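Long-range contact in cytochrome P450 (Picrophilus torridus, PDB 2RFB), which binds a heme b through an axial cysteine thiolate and is probably a monooxygenase of the cytochrome P450 family: residues I113-W124 and V140-I151. Sequence-based numbering, arbitrary orientation.
Sequences IPDSDMPLFKLW and VNNRMVSRLLEI
Met144 CB lies over the indole face of Trp124, 3.6 Å from the centroid of its five-membered ring, a CH-pi contact. Met144 CG, anti to the backbone N (chi1 -167°), stays on that face, 3.4 Å from Trp124 CD2. A bend at chi2 turns Met144 SD off the ring into an oblique Met-aromatic contact, 3.8 Å from Leu120 CD2. CE meets Ile113 CD1 tip to tip; a flexible thioether suits such a winding path. Trp124 is a knob among Val140, Asn141, Met144 and Leu148, with Trp124 CH2 4.1 Å from Leu148 CD1. With an alanine at Trp124, Met144 CB and CG would probably lose their flat support, and a gap would open toward helix 175-206, whose Met183 and Ile186 touch the indole. Small, branched Val140 fits where the helices draw close, CG2 against Leu123 CD2. Arg147 NE donates to the syn side of Asp117 OD2 at 2.7 Å, 26° out of the carboxylate plane, in a bent salt bridge with a weak second bond from NH2, beside apolar Pro114 and Ile151. Helices 118-129 and 136-153 correspond to the F and G helices of the P450 fold, the pair over the heme's distal side in this family; the Phe121 side chain is about 10 Å from the heme.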
ATOM      1  N   ILE A 113      -7.912  -4.496  17.318  1.00 64.98           N
ATOM      2  CA  ILE A 113      -7.513  -5.795  17.825  1.00 65.44           C
ATOM      3  C   ILE A 113      -7.078  -5.589  19.272  1.00 67.18           C
ATOM      4  O   ILE A 113      -6.229  -4.742  19.543  1.00 67.53           O
ATOM      5  CB  ILE A 113      -6.340  -6.419  17.004  1.00 65.10           C
ATOM      6  CG1 ILE A 113      -6.720  -6.642  15.532  1.00 63.38           C
ATOM      7  CG2 ILE A 113      -5.812  -7.702  17.684  1.00 63.50           C
ATOM      8  CD1 ILE A 113      -7.809  -7.714  15.303  1.00 61.31           C
ATOM      9  N   PRO A 114      -7.677  -6.335  20.218  1.00 68.46           N
ATOM     10  CA  PRO A 114      -7.260  -6.285  21.615  1.00 69.37           C
ATOM     11  C   PRO A 114      -5.785  -6.556  21.865  1.00 70.78           C
ATOM     12  O   PRO A 114      -5.140  -7.321  21.140  1.00 71.33           O
ATOM     13  CB  PRO A 114      -8.104  -7.377  22.247  1.00 69.42           C
ATOM     14  CG  PRO A 114      -9.385  -7.318  21.450  1.00 68.78           C
ATOM     15  CD  PRO A 114      -8.842  -7.219  20.047  1.00 68.57           C
ATOM     16  N   ASP A 115      -5.263  -5.903  22.899  1.00 72.30           N
ATOM     17  CA  ASP A 115      -3.920  -6.154  23.427  1.00 73.20           C
ATOM     18  C   ASP A 115      -3.616  -7.645  23.515  1.00 73.11           C
ATOM     19  O   ASP A 115      -2.637  -8.119  22.942  1.00 73.43           O
ATOM     20  CB  ASP A 115      -3.784  -5.514  24.827  1.00 73.94           C
ATOM     21  CG  ASP A 115      -3.377  -4.029  24.772  1.00 76.08           C
ATOM     22  OD1 ASP A 115      -3.440  -3.400  23.669  1.00 76.51           O
ATOM     23  OD2 ASP A 115      -2.987  -3.501  25.847  1.00 75.14           O
ATOM     24  N   SER A 116      -4.461  -8.381  24.240  1.00 72.92           N
ATOM     25  CA  SER A 116      -4.249  -9.820  24.469  1.00 72.18           C
ATOM     26  C   SER A 116      -4.275 -10.713  23.200  1.00 71.79           C
ATOM     27  O   SER A 116      -4.040 -11.921  23.292  1.00 72.16           O
ATOM     28  CB  SER A 116      -5.250 -10.340  25.503  1.00 72.10           C
ATOM     29  OG  SER A 116      -6.585 -10.053  25.122  1.00 72.28           O
ATOM     30  N   ASP A 117      -4.550 -10.127  22.038  1.00 70.40           N
ATOM     31  CA  ASP A 117      -4.673 -10.893  20.800  1.00 69.61           C
ATOM     32  C   ASP A 117      -3.604 -10.502  19.818  1.00 68.55           C
ATOM     33  O   ASP A 117      -3.518 -11.036  18.715  1.00 67.60           O
ATOM     34  CB  ASP A 117      -6.061 -10.714  20.187  1.00 69.07           C
ATOM     35  CG  ASP A 117      -7.090 -11.573  20.867  1.00 71.22           C
ATOM     36  OD1 ASP A 117      -6.682 -12.630  21.443  1.00 71.88           O
ATOM     37  OD2 ASP A 117      -8.296 -11.197  20.845  1.00 71.81           O
ATOM     38  N   MET A 118      -2.781  -9.568  20.263  1.00 68.47           N
ATOM     39  CA  MET A 118      -1.724  -8.987  19.470  1.00 68.32           C
ATOM     40  C   MET A 118      -0.721 -10.032  18.962  1.00 66.76           C
ATOM     41  O   MET A 118      -0.437 -10.045  17.767  1.00 67.43           O
ATOM     42  CB  MET A 118      -1.054  -7.863  20.260  1.00 69.01           C
ATOM     43  CG  MET A 118      -0.729  -6.601  19.479  1.00 74.06           C
ATOM     44  SD  MET A 118      -1.844  -6.257  18.098  1.00 82.67           S
ATOM     45  CE  MET A 118      -3.185  -5.498  18.991  1.00 83.23           C
ATOM     46  N   PRO A 119      -0.194 -10.912  19.837  1.00 65.82           N
ATOM     47  CA  PRO A 119       0.742 -11.915  19.278  1.00 65.48           C
ATOM     48  C   PRO A 119       0.158 -12.766  18.128  1.00 65.22           C
ATOM     49  O   PRO A 119       0.835 -12.976  17.106  1.00 65.99           O
ATOM     50  CB  PRO A 119       1.126 -12.791  20.499  1.00 65.01           C
ATOM     51  CG  PRO A 119       0.797 -11.969  21.706  1.00 64.28           C
ATOM     52  CD  PRO A 119      -0.342 -11.057  21.309  1.00 65.90           C
ATOM     53  N   LEU A 120      -1.074 -13.225  18.273  1.00 64.81           N
ATOM     54  CA  LEU A 120      -1.689 -14.063  17.266  1.00 65.53           C
ATOM     55  C   LEU A 120      -2.034 -13.251  16.016  1.00 66.40           C
ATOM     56  O   LEU A 120      -1.821 -13.719  14.882  1.00 65.88           O
ATOM     57  CB  LEU A 120      -2.926 -14.741  17.824  1.00 65.68           C
ATOM     58  CG  LEU A 120      -3.752 -15.542  16.826  1.00 66.82           C
ATOM     59  CD1 LEU A 120      -2.980 -16.789  16.399  1.00 68.04           C
ATOM     60  CD2 LEU A 120      -5.112 -15.899  17.423  1.00 66.48           C
ATOM     61  N   PHE A 121      -2.543 -12.033  16.217  1.00 66.68           N
ATOM     62  CA  PHE A 121      -2.807 -11.159  15.084  1.00 67.75           C
ATOM     63  C   PHE A 121      -1.559 -10.933  14.222  1.00 68.31           C
ATOM     64  O   PHE A 121      -1.632 -10.930  13.006  1.00 67.76           O
ATOM     65  CB  PHE A 121      -3.446  -9.832  15.521  1.00 67.72           C
ATOM     66  CG  PHE A 121      -3.695  -8.878  14.383  1.00 65.18           C
ATOM     67  CD1 PHE A 121      -4.810  -9.025  13.578  1.00 65.55           C
ATOM     68  CD2 PHE A 121      -2.812  -7.830  14.132  1.00 64.07           C
ATOM     69  CE1 PHE A 121      -5.069  -8.153  12.511  1.00 64.62           C
ATOM     70  CE2 PHE A 121      -3.056  -6.939  13.081  1.00 66.54           C
ATOM     71  CZ  PHE A 121      -4.184  -7.101  12.267  1.00 66.00           C
ATOM     72  N   LYS A 122      -0.417 -10.776  14.859  1.00 69.45           N
ATOM     73  CA  LYS A 122       0.808 -10.543  14.107  1.00 70.74           C
ATOM     74  C   LYS A 122       1.245 -11.801  13.331  1.00 70.28           C
ATOM     75  O   LYS A 122       1.696 -11.703  12.187  1.00 71.46           O
ATOM     76  CB  LYS A 122       1.926 -10.059  15.040  1.00 71.39           C
ATOM     77  CG  LYS A 122       1.754  -8.641  15.628  1.00 74.03           C
ATOM     78  CD  LYS A 122       2.532  -8.616  16.972  1.00 79.06           C
ATOM     79  CE  LYS A 122       2.953  -7.215  17.483  1.00 80.37           C
ATOM     80  NZ  LYS A 122       4.048  -7.336  18.567  1.00 78.76           N
ATOM     81  N   LEU A 123       1.090 -12.976  13.924  1.00 69.51           N
ATOM     82  CA  LEU A 123       1.384 -14.222  13.212  1.00 69.17           C
ATOM     83  C   LEU A 123       0.429 -14.377  12.015  1.00 69.18           C
ATOM     84  O   LEU A 123       0.858 -14.554  10.877  1.00 69.94           O
ATOM     85  CB  LEU A 123       1.303 -15.411  14.166  1.00 68.94           C
ATOM     86  CG  LEU A 123       2.077 -16.692  13.845  1.00 69.76           C
ATOM     87  CD1 LEU A 123       3.588 -16.496  13.882  1.00 68.00           C
ATOM     88  CD2 LEU A 123       1.677 -17.788  14.839  1.00 69.29           C
ATOM     89  N   TRP A 124      -0.863 -14.238  12.257  1.00 68.61           N
ATOM     90  CA  TRP A 124      -1.838 -14.305  11.198  1.00 68.10           C
ATOM     91  C   TRP A 124      -1.545 -13.274  10.133  1.00 68.73           C
ATOM     92  O   TRP A 124      -1.476 -13.591   8.942  1.00 69.21           O
ATOM     93  CB  TRP A 124      -3.225 -14.082  11.781  1.00 67.06           C
ATOM     94  CG  TRP A 124      -4.348 -14.219  10.829  1.00 65.40           C
ATOM     95  CD1 TRP A 124      -4.789 -15.359  10.230  1.00 65.10           C
ATOM     96  CD2 TRP A 124      -5.217 -13.174  10.387  1.00 65.21           C
ATOM     97  NE1 TRP A 124      -5.881 -15.094   9.440  1.00 62.74           N
ATOM     98  CE2 TRP A 124      -6.174 -13.762   9.531  1.00 63.91           C
ATOM     99  CE3 TRP A 124      -5.294 -11.804  10.653  1.00 61.56           C
ATOM    100  CZ2 TRP A 124      -7.180 -13.030   8.930  1.00 65.33           C
ATOM    101  CZ3 TRP A 124      -6.286 -11.095  10.077  1.00 64.38           C
ATOM    102  CH2 TRP A 124      -7.224 -11.697   9.207  1.00 65.08           C
ATOM    103  N   VAL A 140      -3.322 -21.372  12.357  1.00 62.76           N
ATOM    104  CA  VAL A 140      -3.267 -20.008  12.822  1.00 62.43           C
ATOM    105  C   VAL A 140      -4.441 -19.196  12.290  1.00 62.90           C
ATOM    106  O   VAL A 140      -5.059 -18.430  13.029  1.00 63.53           O
ATOM    107  CB  VAL A 140      -1.898 -19.409  12.484  1.00 62.52           C
ATOM    108  CG1 VAL A 140      -1.950 -17.915  12.313  1.00 60.76           C
ATOM    109  CG2 VAL A 140      -0.899 -19.833  13.567  1.00 61.59           C
ATOM    110  N   ASN A 141      -4.770 -19.391  11.017  1.00 62.68           N
ATOM    111  CA  ASN A 141      -5.950 -18.789  10.432  1.00 61.93           C
ATOM    112  C   ASN A 141      -7.220 -19.216  11.185  1.00 62.47           C
ATOM    113  O   ASN A 141      -8.165 -18.439  11.306  1.00 63.19           O
ATOM    114  CB  ASN A 141      -6.068 -19.200   8.979  1.00 61.60           C
ATOM    115  CG  ASN A 141      -7.085 -18.387   8.213  1.00 59.49           C
ATOM    116  OD1 ASN A 141      -8.040 -18.924   7.704  1.00 58.38           O
ATOM    117  ND2 ASN A 141      -6.864 -17.089   8.100  1.00 61.96           N
ATOM    118  N   ASN A 142      -7.262 -20.445  11.673  1.00 61.37           N
ATOM    119  CA  ASN A 142      -8.496 -20.896  12.261  1.00 61.24           C
ATOM    120  C   ASN A 142      -8.611 -20.275  13.626  1.00 61.91           C
ATOM    121  O   ASN A 142      -9.699 -19.906  14.060  1.00 62.53           O
ATOM    122  CB  ASN A 142      -8.561 -22.419  12.351  1.00 60.58           C
ATOM    123  CG  ASN A 142      -9.047 -23.058  11.080  1.00 59.04           C
ATOM    124  OD1 ASN A 142      -8.809 -24.232  10.839  1.00 61.48           O
ATOM    125  ND2 ASN A 142      -9.754 -22.308  10.274  1.00 58.79           N
ATOM    126  N   ARG A 143      -7.464 -20.162  14.292  1.00 62.15           N
ATOM    127  CA  ARG A 143      -7.375 -19.527  15.571  1.00 61.96           C
ATOM    128  C   ARG A 143      -7.703 -18.047  15.468  1.00 62.40           C
ATOM    129  O   ARG A 143      -8.496 -17.564  16.268  1.00 63.39           O
ATOM    130  CB  ARG A 143      -6.007 -19.736  16.174  1.00 62.00           C
ATOM    131  CG  ARG A 143      -6.080 -20.284  17.602  1.00 63.55           C
ATOM    132  CD  ARG A 143      -4.736 -20.687  18.111  1.00 64.44           C
ATOM    133  NE  ARG A 143      -4.824 -21.034  19.517  1.00 67.32           N
ATOM    134  CZ  ARG A 143      -4.497 -20.231  20.527  1.00 67.90           C
ATOM    135  NH1 ARG A 143      -4.044 -18.999  20.315  1.00 66.61           N
ATOM    136  NH2 ARG A 143      -4.636 -20.677  21.767  1.00 68.99           N
ATOM    137  N   MET A 144      -7.148 -17.330  14.493  1.00 61.95           N
ATOM    138  CA  MET A 144      -7.411 -15.905  14.406  1.00 62.53           C
ATOM    139  C   MET A 144      -8.872 -15.582  14.089  1.00 62.61           C
ATOM    140  O   MET A 144      -9.429 -14.641  14.635  1.00 63.10           O
ATOM    141  CB  MET A 144      -6.515 -15.231  13.373  1.00 63.58           C
ATOM    142  CG  MET A 144      -6.517 -13.664  13.447  1.00 64.73           C
ATOM    143  SD  MET A 144      -6.189 -13.064  15.141  1.00 68.23           S
ATOM    144  CE  MET A 144      -7.506 -11.871  15.310  1.00 67.73           C
ATOM    145  N   VAL A 145      -9.476 -16.367  13.199  1.00 61.93           N
ATOM    146  CA  VAL A 145     -10.836 -16.157  12.728  1.00 60.48           C
ATOM    147  C   VAL A 145     -11.770 -16.413  13.886  1.00 60.47           C
ATOM    148  O   VAL A 145     -12.717 -15.688  14.133  1.00 60.83           O
ATOM    149  CB  VAL A 145     -11.131 -17.085  11.507  1.00 60.29           C
ATOM    150  CG1 VAL A 145     -12.595 -17.330  11.287  1.00 58.34           C
ATOM    151  CG2 VAL A 145     -10.519 -16.499  10.274  1.00 58.55           C
ATOM    152  N   SER A 146     -11.490 -17.458  14.620  1.00 60.39           N
ATOM    153  CA  SER A 146     -12.192 -17.664  15.859  1.00 59.66           C
ATOM    154  C   SER A 146     -12.163 -16.403  16.768  1.00 59.49           C
ATOM    155  O   SER A 146     -13.214 -15.903  17.139  1.00 59.60           O
ATOM    156  CB  SER A 146     -11.655 -18.884  16.552  1.00 58.24           C
ATOM    157  OG  SER A 146     -12.447 -19.119  17.690  1.00 60.48           O
ATOM    158  N   ARG A 147     -10.990 -15.867  17.099  1.00 59.64           N
ATOM    159  CA  ARG A 147     -10.929 -14.638  17.910  1.00 59.96           C
ATOM    160  C   ARG A 147     -11.678 -13.486  17.250  1.00 59.69           C
ATOM    161  O   ARG A 147     -12.387 -12.741  17.917  1.00 59.40           O
ATOM    162  CB  ARG A 147      -9.489 -14.192  18.209  1.00 59.91           C
ATOM    163  CG  ARG A 147      -8.832 -14.831  19.419  1.00 62.19           C
ATOM    164  CD  ARG A 147      -9.621 -14.671  20.746  1.00 66.35           C
ATOM    165  NE  ARG A 147     -10.033 -13.283  20.996  1.00 68.92           N
ATOM    166  CZ  ARG A 147     -11.041 -12.918  21.793  1.00 71.44           C
ATOM    167  NH1 ARG A 147     -11.767 -13.836  22.458  1.00 72.05           N
ATOM    168  NH2 ARG A 147     -11.322 -11.623  21.935  1.00 70.89           N
ATOM    169  N   LEU A 148     -11.534 -13.359  15.940  1.00 59.65           N
ATOM    170  CA  LEU A 148     -12.211 -12.298  15.199  1.00 60.56           C
ATOM    171  C   LEU A 148     -13.707 -12.241  15.473  1.00 61.11           C
ATOM    172  O   LEU A 148     -14.277 -11.158  15.627  1.00 61.64           O
ATOM    173  CB  LEU A 148     -11.964 -12.425  13.693  1.00 60.09           C
ATOM    174  CG  LEU A 148     -10.631 -11.854  13.199  1.00 61.85           C
ATOM    175  CD1 LEU A 148     -10.512 -12.002  11.692  1.00 61.51           C
ATOM    176  CD2 LEU A 148     -10.430 -10.361  13.602  1.00 63.11           C
ATOM    177  N   LEU A 149     -14.331 -13.410  15.524  1.00 61.30           N
ATOM    178  CA  LEU A 149     -15.750 -13.501  15.719  1.00 62.18           C
ATOM    179  C   LEU A 149     -16.132 -13.052  17.121  1.00 62.85           C
ATOM    180  O   LEU A 149     -17.159 -12.420  17.316  1.00 62.86           O
ATOM    181  CB  LEU A 149     -16.233 -14.928  15.434  1.00 61.99           C
ATOM    182  CG  LEU A 149     -16.125 -15.399  13.965  1.00 62.21           C
ATOM    183  CD1 LEU A 149     -16.657 -16.814  13.809  1.00 61.26           C
ATOM    184  CD2 LEU A 149     -16.828 -14.467  12.972  1.00 58.69           C
ATOM    185  N   GLU A 150     -15.295 -13.367  18.100  1.00 64.11           N
ATOM    186  CA  GLU A 150     -15.502 -12.866  19.454  1.00 65.25           C
ATOM    187  C   GLU A 150     -15.392 -11.334  19.492  1.00 65.82           C
ATOM    188  O   GLU A 150     -16.199 -10.672  20.109  1.00 66.05           O
ATOM    189  CB  GLU A 150     -14.539 -13.549  20.436  1.00 65.25           C
ATOM    190  CG  GLU A 150     -15.135 -14.679  21.355  1.00 66.27           C
ATOM    191  CD  GLU A 150     -16.455 -15.328  20.864  1.00 68.16           C
ATOM    192  OE1 GLU A 150     -16.557 -15.731  19.672  1.00 66.66           O
ATOM    193  OE2 GLU A 150     -17.392 -15.471  21.702  1.00 68.49           O
ATOM    194  N   ILE A 151     -14.429 -10.769  18.783  1.00 66.94           N
ATOM    195  CA  ILE A 151     -14.221  -9.339  18.829  1.00 68.21           C
ATOM    196  C   ILE A 151     -15.394  -8.608  18.208  1.00 69.87           C
ATOM    197  O   ILE A 151     -15.941  -7.676  18.811  1.00 70.40           O
ATOM    198  CB  ILE A 151     -12.945  -8.953  18.119  1.00 68.01           C
ATOM    199  CG1 ILE A 151     -11.759  -9.568  18.860  1.00 66.93           C
ATOM    200  CG2 ILE A 151     -12.838  -7.441  18.046  1.00 66.86           C
ATOM    201  CD1 ILE A 151     -10.597  -9.890  17.961  1.00 67.44           C
TER